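Local atomic coordinates of probable intron-encoded endonuclease 1 (Wickerhamomyces canadensis, PDB entry 6X1J), a protein that cuts DNA as a LAGLIDADG homing endonuclease that takes part in the homing of an intron in the mitochondrial 21S rRNA gene. Residues G46-K51 and F59-E64; D79-S84 and Q105-K110. All coordinates share one frame; numbering follows the deposited sequence. Where two conformers were deposited one is given.

Interaction 1: residues G46-K51 and F59-E64; sequences GDVYIK and FLLQFE. With K (potassium ion), chain D; K (potassium ion), chain E; nucleotides of chain B.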
loop_
_atom_site.group_PDB
_atom_site.type_symbol
_atom_site.label_atom_id
_atom_site.label_comp_id
_atom_site.label_asym_id
_atom_site.label_seq_id
_atom_site.Cartn_x
_atom_site.Cartn_y
_atom_site.Cartn_z
ATOM N N GLY A 46 0.154 -3.008 2.509
ATOM C CA GLY A 46 -0.959 -3.361 1.610
ATOM C C GLY A 46 -0.563 -4.090 0.329
ATOM O O GLY A 46 -0.012 -5.201 0.409
ATOM N N ASP A 47 -0.896 -3.494 -0.825
ATOM C CA ASP A 47 -1.021 -4.168 -2.143
ATOM C C ASP A 47 0.244 -4.028 -3.020
ATOM O O ASP A 47 0.308 -4.678 -4.099
ATOM C CB ASP A 47 -2.242 -3.582 -2.846
ATOM C CG ASP A 47 -3.557 -4.043 -2.224
ATOM O OD1 ASP A 47 -3.594 -5.152 -1.648
ATOM O OD2 ASP A 47 -4.497 -3.261 -2.239
ATOM N N VAL A 48 1.245 -3.247 -2.609
ATOM C CA VAL A 48 2.391 -2.961 -3.501
ATOM C C VAL A 48 3.503 -4.012 -3.318
ATOM O O VAL A 48 3.738 -4.530 -2.172
ATOM C CB VAL A 48 2.872 -1.524 -3.285
ATOM C CG1 VAL A 48 4.195 -1.301 -3.957
ATOM C CG2 VAL A 48 1.854 -0.530 -3.823
ATOM N N TYR A 49 4.104 -4.375 -4.441
ATOM C CA TYR A 49 5.342 -5.185 -4.589
ATOM C C TYR A 49 6.513 -4.201 -4.627
ATOM O O TYR A 49 6.572 -3.367 -5.577
ATOM C CB TYR A 49 5.228 -6.043 -5.846
ATOM C CG TYR A 49 6.357 -6.982 -6.140
ATOM C CD1 TYR A 49 7.392 -7.215 -5.251
ATOM C CD2 TYR A 49 6.356 -7.689 -7.328
ATOM C CE1 TYR A 49 8.396 -8.139 -5.534
ATOM C CE2 TYR A 49 7.356 -8.600 -7.628
ATOM C CZ TYR A 49 8.380 -8.833 -6.730
ATOM O OH TYR A 49 9.358 -9.731 -7.050
ATOM N N ILE A 50 7.305 -4.179 -3.552
ATOM C CA ILE A 50 8.584 -3.410 -3.537
ATOM C C ILE A 50 9.717 -4.403 -3.795
ATOM O O ILE A 50 10.024 -5.282 -2.904
ATOM C CB ILE A 50 8.755 -2.512 -2.303
ATOM C CG1 ILE A 50 10.059 -1.707 -2.395
ATOM C CG2 ILE A 50 8.614 -3.290 -1.001
ATOM C CD1 ILE A 50 10.046 -0.459 -1.536
ATOM N N LYS A 51 10.230 -4.298 -5.023
ATOM C CA LYS A 51 10.925 -5.373 -5.783
ATOM C C LYS A 51 12.396 -4.990 -6.000
ATOM O O LYS A 51 12.672 -3.918 -6.575
ATOM C CB LYS A 51 10.211 -5.579 -7.118
ATOM C CG LYS A 51 10.778 -6.655 -8.038
ATOM C CD LYS A 51 10.192 -6.516 -9.423
ATOM C CE LYS A 51 10.757 -7.472 -10.446
ATOM N NZ LYS A 51 10.237 -8.840 -10.249
ATOM N N PHE A 59 15.642 -0.708 -5.879
ATOM C CA PHE A 59 14.215 -1.103 -5.750
ATOM C C PHE A 59 13.397 -0.330 -6.774
ATOM O O PHE A 59 13.768 0.791 -7.143
ATOM C CB PHE A 59 13.659 -0.845 -4.355
ATOM C CG PHE A 59 14.089 -1.886 -3.361
ATOM C CD1 PHE A 59 15.323 -1.806 -2.741
ATOM C CD2 PHE A 59 13.278 -2.968 -3.090
ATOM C CE1 PHE A 59 15.704 -2.773 -1.828
ATOM C CE2 PHE A 59 13.656 -3.934 -2.176
ATOM C CZ PHE A 59 14.873 -3.835 -1.545
ATOM N N LEU A 60 12.334 -0.983 -7.235
ATOM C CA LEU A 60 11.193 -0.343 -7.929
ATOM C C LEU A 60 9.917 -0.850 -7.265
ATOM O O LEU A 60 9.999 -1.776 -6.395
ATOM C CB LEU A 60 11.215 -0.706 -9.424
ATOM C CG LEU A 60 10.855 -2.151 -9.794
ATOM C CD1 LEU A 60 9.922 -2.196 -10.995
ATOM C CD2 LEU A 60 12.092 -2.965 -10.083
ATOM N N LEU A 61 8.796 -0.287 -7.698
ATOM C CA LEU A 61 7.417 -0.653 -7.314
ATOM C C LEU A 61 6.684 -1.196 -8.534
ATOM O O LEU A 61 6.683 -0.505 -9.596
ATOM C CB LEU A 61 6.715 0.593 -6.768
ATOM C CG LEU A 61 7.498 1.392 -5.738
ATOM C CD1 LEU A 61 6.731 2.641 -5.303
ATOM C CD2 LEU A 61 7.850 0.529 -4.527
ATOM N N GLN A 62 6.066 -2.365 -8.402
ATOM C CA GLN A 62 5.024 -2.851 -9.345
ATOM C C GLN A 62 3.657 -2.732 -8.666
ATOM O O GLN A 62 3.518 -3.284 -7.519
ATOM C CB GLN A 62 5.264 -4.287 -9.798
ATOM C CG GLN A 62 6.628 -4.468 -10.433
ATOM C CD GLN A 62 6.811 -5.815 -11.099
ATOM O OE1 GLN A 62 7.859 -6.099 -11.636
ATOM N NE2 GLN A 62 5.791 -6.654 -11.072
ATOM N N PHE A 63 2.730 -2.033 -9.344
ATOM C CA PHE A 63 1.351 -1.723 -8.910
ATOM C C PHE A 63 0.363 -2.622 -9.666
ATOM O O PHE A 63 0.533 -2.803 -10.895
ATOM C CB PHE A 63 1.016 -0.265 -9.194
ATOM C CG PHE A 63 1.952 0.765 -8.606
ATOM C CD1 PHE A 63 1.932 1.059 -7.256
ATOM C CD2 PHE A 63 2.811 1.502 -9.416
ATOM C CE1 PHE A 63 2.756 2.043 -6.731
ATOM C CE2 PHE A 63 3.636 2.486 -8.885
ATOM C CZ PHE A 63 3.599 2.767 -7.541
ATOM N N GLU A 64 -0.618 -3.200 -8.962
ATOM C CA GLU A 64 -1.739 -3.934 -9.609
ATOM C C GLU A 64 -2.977 -3.780 -8.736
ATOM O O GLU A 64 -2.917 -4.238 -7.575
ATOM C CB GLU A 64 -1.383 -5.397 -9.870
ATOM C CG GLU A 64 -2.474 -6.140 -10.622
ATOM C CD GLU A 64 -2.013 -7.398 -11.330
ATOM O OE1 GLU A 64 -0.891 -7.846 -11.031
ATOM O OE2 GLU A 64 -2.762 -7.921 -12.190
HETATM K K K D . -6.533 -5.284 -1.475
HETATM K K K E . -0.606 -7.395 1.797
ATOM P P DG B 17 9.787 -12.673 -4.983
ATOM O OP1 DG B 17 10.340 -13.476 -3.875
ATOM O OP2 DG B 17 10.226 -11.285 -5.193
ATOM O "O5'" DG B 17 10.045 -13.414 -6.375
ATOM C "C5'" DG B 17 9.518 -14.711 -6.702
ATOM C "C4'" DG B 17 9.652 -14.951 -8.188
ATOM O "O4'" DG B 17 8.681 -14.200 -8.982
ATOM C "C3'" DG B 17 11.032 -14.591 -8.753
ATOM O "O3'" DG B 17 11.522 -15.603 -9.642
ATOM C "C2'" DG B 17 10.773 -13.324 -9.546
ATOM C "C1'" DG B 17 9.379 -13.600 -10.071
ATOM N N9 DG B 17 8.663 -12.412 -10.518
ATOM C C8 DG B 17 8.604 -11.207 -9.863
ATOM N N7 DG B 17 7.935 -10.300 -10.519
ATOM C C5 DG B 17 7.554 -10.933 -11.691
ATOM C C6 DG B 17 6.817 -10.444 -12.797
ATOM O O6 DG B 17 6.334 -9.319 -12.964
ATOM N N1 DG B 17 6.662 -11.417 -13.780
ATOM C C2 DG B 17 7.145 -12.701 -13.705
ATOM N N2 DG B 17 6.878 -13.492 -14.764
ATOM N N3 DG B 17 7.828 -13.174 -12.673
ATOM C C4 DG B 17 8.006 -12.236 -11.713
ATOM P P DA B 14 -7.118 -5.376 -5.320
ATOM O OP1 DA B 14 -7.067 -4.714 -3.984
ATOM O OP2 DA B 14 -7.868 -4.570 -6.361
ATOM O "O5'" DA B 14 -5.710 -5.849 -5.895
ATOM C "C5'" DA B 14 -4.485 -5.898 -5.130
ATOM C "C4'" DA B 14 -4.342 -7.236 -4.441
ATOM O "O4'" DA B 14 -4.601 -8.326 -5.374
ATOM C "C3'" DA B 14 -2.983 -7.530 -3.816
ATOM O "O3'" DA B 14 -3.311 -8.380 -2.711
ATOM C "C2'" DA B 14 -2.324 -8.406 -4.870
ATOM C "C1'" DA B 14 -3.503 -9.211 -5.384
ATOM N N9 DA B 14 -3.401 -9.771 -6.725
ATOM C C8 DA B 14 -3.764 -9.181 -7.910
ATOM N N7 DA B 14 -3.552 -9.935 -8.960
ATOM C C5 DA B 14 -2.997 -11.091 -8.432
ATOM C C6 DA B 14 -2.540 -12.276 -9.027
ATOM N N6 DA B 14 -2.605 -12.520 -10.333
ATOM N N1 DA B 14 -2.031 -13.228 -8.220
ATOM C C2 DA B 14 -1.965 -12.986 -6.909
ATOM N N3 DA B 14 -2.369 -11.917 -6.230
ATOM C C4 DA B 14 -2.881 -10.995 -7.061
HETATM O O HOH W 1 -0.349 -2.557 -6.090
HETATM O O HOH W 2 -0.764 -5.686 -6.370
HETATM O O HOH W 3 -8.946 -5.976 -2.201
HETATM O O HOH W 4 -7.304 -8.414 -2.218
HETATM O O HOH W 5 1.844 -8.369 0.657
HETATM O O HOH W 6 -2.818 -9.335 2.057
HETATM O O HOH W 7 -0.814 -9.056 4.504
#

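Interaction 2: residues D79-S84 and Q105-K110; sequences DEYVIS and QTFEHK. With nucleotides of chain C.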
loop_
_atom_site.group_PDB
_atom_site.type_symbol
_atom_site.label_atom_id
_atom_site.label_comp_id
_atom_site.label_asym_id
_atom_site.label_seq_id
_atom_site.Cartn_x
_atom_site.Cartn_y
_atom_site.Cartn_z
ATOM N N ASP A 79 4.329 10.309 -9.250
ATOM C CA ASP A 79 4.285 10.743 -10.683
ATOM C C ASP A 79 5.685 10.673 -11.349
ATOM O O ASP A 79 5.855 9.903 -12.358
ATOM C CB ASP A 79 3.678 12.146 -10.775
ATOM C CG ASP A 79 3.257 12.446 -12.196
ATOM O OD1 ASP A 79 2.668 11.521 -12.840
ATOM O OD2 ASP A 79 3.582 13.558 -12.668
ATOM N N GLU A 80 6.671 11.369 -10.770
ATOM C CA GLU A 80 8.086 11.422 -11.252
ATOM C C GLU A 80 8.592 10.047 -11.681
ATOM O O GLU A 80 9.435 10.013 -12.556
ATOM C CB GLU A 80 9.115 11.686 -10.149
ATOM C CG GLU A 80 8.905 12.924 -9.316
ATOM C CD GLU A 80 7.927 12.810 -8.175
ATOM O OE1 GLU A 80 8.355 12.764 -7.016
ATOM O OE2 GLU A 80 6.745 12.833 -8.458
ATOM N N TYR A 81 8.264 8.992 -10.938
ATOM C CA TYR A 81 8.990 7.695 -10.976
ATOM C C TYR A 81 8.325 6.759 -11.976
ATOM O O TYR A 81 8.871 5.638 -12.163
ATOM C CB TYR A 81 9.086 7.045 -9.579
ATOM C CG TYR A 81 9.847 7.864 -8.564
ATOM C CD1 TYR A 81 11.229 7.793 -8.492
ATOM C CD2 TYR A 81 9.198 8.724 -7.687
ATOM C CE1 TYR A 81 11.950 8.544 -7.577
ATOM C CE2 TYR A 81 9.900 9.510 -6.792
ATOM C CZ TYR A 81 11.285 9.421 -6.739
ATOM O OH TYR A 81 12.007 10.180 -5.867
ATOM N N VAL A 82 7.188 7.189 -12.536
ATOM C CA VAL A 82 6.269 6.382 -13.401
ATOM C C VAL A 82 6.157 7.023 -14.796
ATOM O O VAL A 82 5.515 8.110 -14.908
ATOM C CB VAL A 82 4.853 6.251 -12.803
ATOM C CG1 VAL A 82 4.017 5.297 -13.650
ATOM C CG2 VAL A 82 4.885 5.801 -11.351
ATOM N N ILE A 83 6.729 6.362 -15.802
ATOM C CA ILE A 83 6.921 6.915 -17.175
ATOM C C ILE A 83 5.607 6.726 -17.952
ATOM O O ILE A 83 5.161 7.682 -18.577
ATOM C CB ILE A 83 8.126 6.211 -17.849
ATOM C CG1 ILE A 83 9.451 6.728 -17.295
ATOM C CG2 ILE A 83 8.086 6.315 -19.367
ATOM C CD1 ILE A 83 10.655 5.976 -17.799
ATOM N N SER A 84 5.043 5.515 -17.900
ATOM C CA SER A 84 3.878 5.050 -18.706
ATOM C C SER A 84 2.623 5.013 -17.838
ATOM O O SER A 84 2.665 4.688 -16.645
ATOM C CB SER A 84 4.118 3.679 -19.328
ATOM O OG SER A 84 5.231 3.688 -20.212
ATOM N N GLN A 105 4.160 0.608 -13.157
ATOM C CA GLN A 105 5.496 0.336 -12.559
ATOM C C GLN A 105 6.228 1.665 -12.343
ATOM O O GLN A 105 6.100 2.562 -13.225
ATOM C CB GLN A 105 6.345 -0.538 -13.492
ATOM C CG GLN A 105 5.796 -1.941 -13.717
ATOM C CD GLN A 105 4.619 -2.015 -14.670
ATOM O OE1 GLN A 105 4.432 -1.164 -15.552
ATOM N NE2 GLN A 105 3.805 -3.050 -14.484
ATOM N N THR A 106 6.997 1.792 -11.270
ATOM C CA THR A 106 8.060 2.836 -11.229
ATOM C C THR A 106 9.213 2.223 -11.999
ATOM O O THR A 106 9.214 0.981 -12.141
ATOM C CB THR A 106 8.563 3.208 -9.835
ATOM O OG1 THR A 106 9.304 2.068 -9.388
ATOM C CG2 THR A 106 7.439 3.542 -8.876
ATOM N N PHE A 107 10.156 3.042 -12.447
ATOM C CA PHE A 107 11.508 2.531 -12.793
ATOM C C PHE A 107 12.264 2.222 -11.482
ATOM O O PHE A 107 11.860 2.707 -10.431
ATOM C CB PHE A 107 12.243 3.502 -13.727
ATOM C CG PHE A 107 12.244 4.959 -13.328
ATOM C CD1 PHE A 107 12.850 5.372 -12.159
ATOM C CD2 PHE A 107 11.720 5.924 -14.175
ATOM C CE1 PHE A 107 12.863 6.702 -11.795
ATOM C CE2 PHE A 107 11.750 7.266 -13.828
ATOM C CZ PHE A 107 12.307 7.652 -12.627
ATOM N N GLU A 108 13.378 1.487 -11.565
ATOM C CA GLU A 108 14.378 1.357 -10.462
ATOM C C GLU A 108 14.875 2.748 -10.068
ATOM O O GLU A 108 15.080 3.581 -10.948
ATOM C CB GLU A 108 15.552 0.489 -10.896
ATOM C CG GLU A 108 15.121 -0.910 -11.279
ATOM C CD GLU A 108 16.254 -1.759 -11.818
ATOM O OE1 GLU A 108 17.430 -1.304 -11.685
ATOM O OE2 GLU A 108 15.960 -2.859 -12.364
ATOM N N HIS A 109 15.054 2.990 -8.786
ATOM C CA HIS A 109 15.600 4.264 -8.261
ATOM C C HIS A 109 15.964 4.065 -6.794
ATOM O O HIS A 109 15.127 3.532 -6.037
ATOM C CB HIS A 109 14.640 5.431 -8.438
ATOM C CG HIS A 109 15.295 6.767 -8.309
ATOM N ND1 HIS A 109 15.764 7.241 -7.105
ATOM C CD2 HIS A 109 15.508 7.758 -9.206
ATOM C CE1 HIS A 109 16.225 8.471 -7.263
ATOM N NE2 HIS A 109 16.077 8.817 -8.541
ATOM N N LYS A 110 17.158 4.552 -6.457
ATOM C CA LYS A 110 17.812 4.568 -5.126
ATOM C C LYS A 110 16.858 5.117 -4.056
ATOM O O LYS A 110 16.959 4.688 -2.934
ATOM C CB LYS A 110 19.078 5.434 -5.263
ATOM C CG LYS A 110 19.961 5.552 -4.027
ATOM C CD LYS A 110 21.156 6.480 -4.237
ATOM C CE LYS A 110 22.444 5.939 -3.649
ATOM N NZ LYS A 110 22.920 4.739 -4.383
ATOM P P DA C 7 14.608 1.163 -15.576
ATOM O OP1 DA C 7 15.425 2.404 -15.605
ATOM O OP2 DA C 7 14.313 0.502 -14.243
ATOM O "O5'" DA C 7 13.256 1.439 -16.372
ATOM C "C5'" DA C 7 13.188 2.387 -17.456
ATOM C "C4'" DA C 7 12.186 1.896 -18.473
ATOM O "O4'" DA C 7 12.622 0.610 -18.971
ATOM C "C3'" DA C 7 10.762 1.687 -17.947
ATOM O "O3'" DA C 7 9.833 2.360 -18.828
ATOM C "C2'" DA C 7 10.674 0.177 -17.768
ATOM C "C1'" DA C 7 11.618 -0.377 -18.825
ATOM N N9 DA C 7 12.291 -1.614 -18.435
ATOM C C8 DA C 7 12.929 -1.823 -17.236
ATOM N N7 DA C 7 13.462 -3.015 -17.123
ATOM C C5 DA C 7 13.164 -3.631 -18.331
ATOM C C6 DA C 7 13.476 -4.900 -18.842
ATOM N N6 DA C 7 14.169 -5.813 -18.163
ATOM N N1 DA C 7 13.033 -5.212 -20.080
ATOM C C2 DA C 7 12.344 -4.287 -20.760
ATOM N N3 DA C 7 12.005 -3.047 -20.392
ATOM C C4 DA C 7 12.456 -2.776 -19.154
ATOM P P DC C 8 8.240 2.119 -18.749
ATOM O OP1 DC C 8 7.585 3.225 -19.478
ATOM O OP2 DC C 8 7.853 1.856 -17.352
ATOM O "O5'" DC C 8 8.081 0.675 -19.389
ATOM C "C5'" DC C 8 7.900 0.597 -20.775
ATOM C "C4'" DC C 8 7.701 -0.840 -21.172
ATOM O "O4'" DC C 8 8.645 -1.709 -20.511
ATOM C "C3'" DC C 8 6.312 -1.406 -20.861
ATOM O "O3'" DC C 8 5.753 -2.015 -22.013
ATOM C "C2'" DC C 8 6.565 -2.466 -19.807
ATOM C "C1'" DC C 8 7.954 -2.905 -20.183
ATOM N N1 DC C 8 8.703 -3.593 -19.135
ATOM C C2 DC C 8 9.165 -4.890 -19.378
ATOM O O2 DC C 8 8.911 -5.426 -20.468
ATOM N N3 DC C 8 9.852 -5.537 -18.413
ATOM C C4 DC C 8 10.081 -4.938 -17.245
ATOM N N4 DC C 8 10.773 -5.610 -16.329
ATOM C C5 DC C 8 9.628 -3.614 -16.973
ATOM C C6 DC C 8 8.954 -2.983 -17.940
HETATM O O HOH W 8 3.327 2.172 -15.625
HETATM O O HOH W 9 5.840 3.421 -16.089
#

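Interaction 1: residues G46-K51 and F59-E64
Y49 and K51 hold CG anti to the backbone N, whereas Q62 has CG anti to its carbonyl carbon (chi1 -56°), and the three side chains gather on one face of an antiparallel β-hairpin. This hairpin, strands 49-51 and 60-65 of the LAGLIDADG fold, lays that face against DNA. Q62 N bonds Y49 O at 3.0 Å, and K51 N meets L60 O at 2.9 Å in an almost straight bond (178°). The Y49 hydroxyl donates to OP2 of DG17 (chain B) at 2.6 Å, while K51 CB packs over one face of the ring, offset toward its rim. Q62 runs alongside Y49, its NE2 reaching DG17 O6 by a weak bond; the K51 ammonium finds its strongest partner in N7 of another guanine. An alanine at Y49 would probably leave the DG17 phosphate without its hydroxyl mate and uncover K51 CB. On the other face I50 CG1 wedges between F59 CD2, 3.5 Å away, and L61 CD2. Just upstream, where helix 34-45 has ended, both D47 carboxylate oxygens bind one potassium ion, which also takes OP1 of DA14 (chain B); the second potassium ion sits 2.7 Å from G46 O.

Interaction 2: residues D79-S84 and Q105-K110
The backbones of Y81 and F107 join through F107 N, which donates to Y81 O at 2.9 Å, almost in line with the carbonyl (C=O...N angle 177°), while T106 CA approaches the same oxygen in a CA-H...O contact. F107 places CG between its backbone N and carbonyl carbon (chi1 48°), and its ring packs against the backbone of Y81: Y81 O lies over one face, offset toward the rim, and Y81 CA makes a CH-pi contact 4.1 Å from the ring centroid. I83 meets the same ring at its edge, CD1 to F107 CD2 3.8 Å. The Y81 ring in turn stands T-shaped to H109, planes at 86°, with CE1 over the centre of the imidazole. That imidazole is pinned by its nitrogens, ND1 accepting from A111 N and NE2 donating to K26 O. Both loops touch DNA: E108 N donates to OP2 of DA7 (chain C) at 3.0 Å, and S84 OG to a phosphate oxygen of DC8 (chain C). This is the turn region that follows helix 68-77 and precedes strand 87-92, packed on the exit of strand 98-105; helix 20-26 lies against F107 through Y25 and K26, and strand 60-65 borders T106.

Overall arrangement
Interaction 2 lies on the side of F59-E64 away from G46-K51, where strand 98-105 runs out into a loop; the centres are about 11 Å apart. L61 O and T106 N are 2.9 Å apart and F59 O and H109 N 3.0 Å, both probably hydrogen bonds, so F59-E64 is flanked by G46-K51 and by Q105-K110. T106 OG1 serves both neighbours: it donates to F107 O at 2.8 Å and accepts from L61 N, while L60 CB packs against it. On the DNA, interaction 1 meets DG17 and DA14 of chain B, while interaction 2 bonds to the phosphates of DA7 and DC8 of chain C. The potassium ions lie at the G46-D47 end of interaction 1: D147 O shares one with D47, and L45 O and D148 OD2 share the other with G46 O.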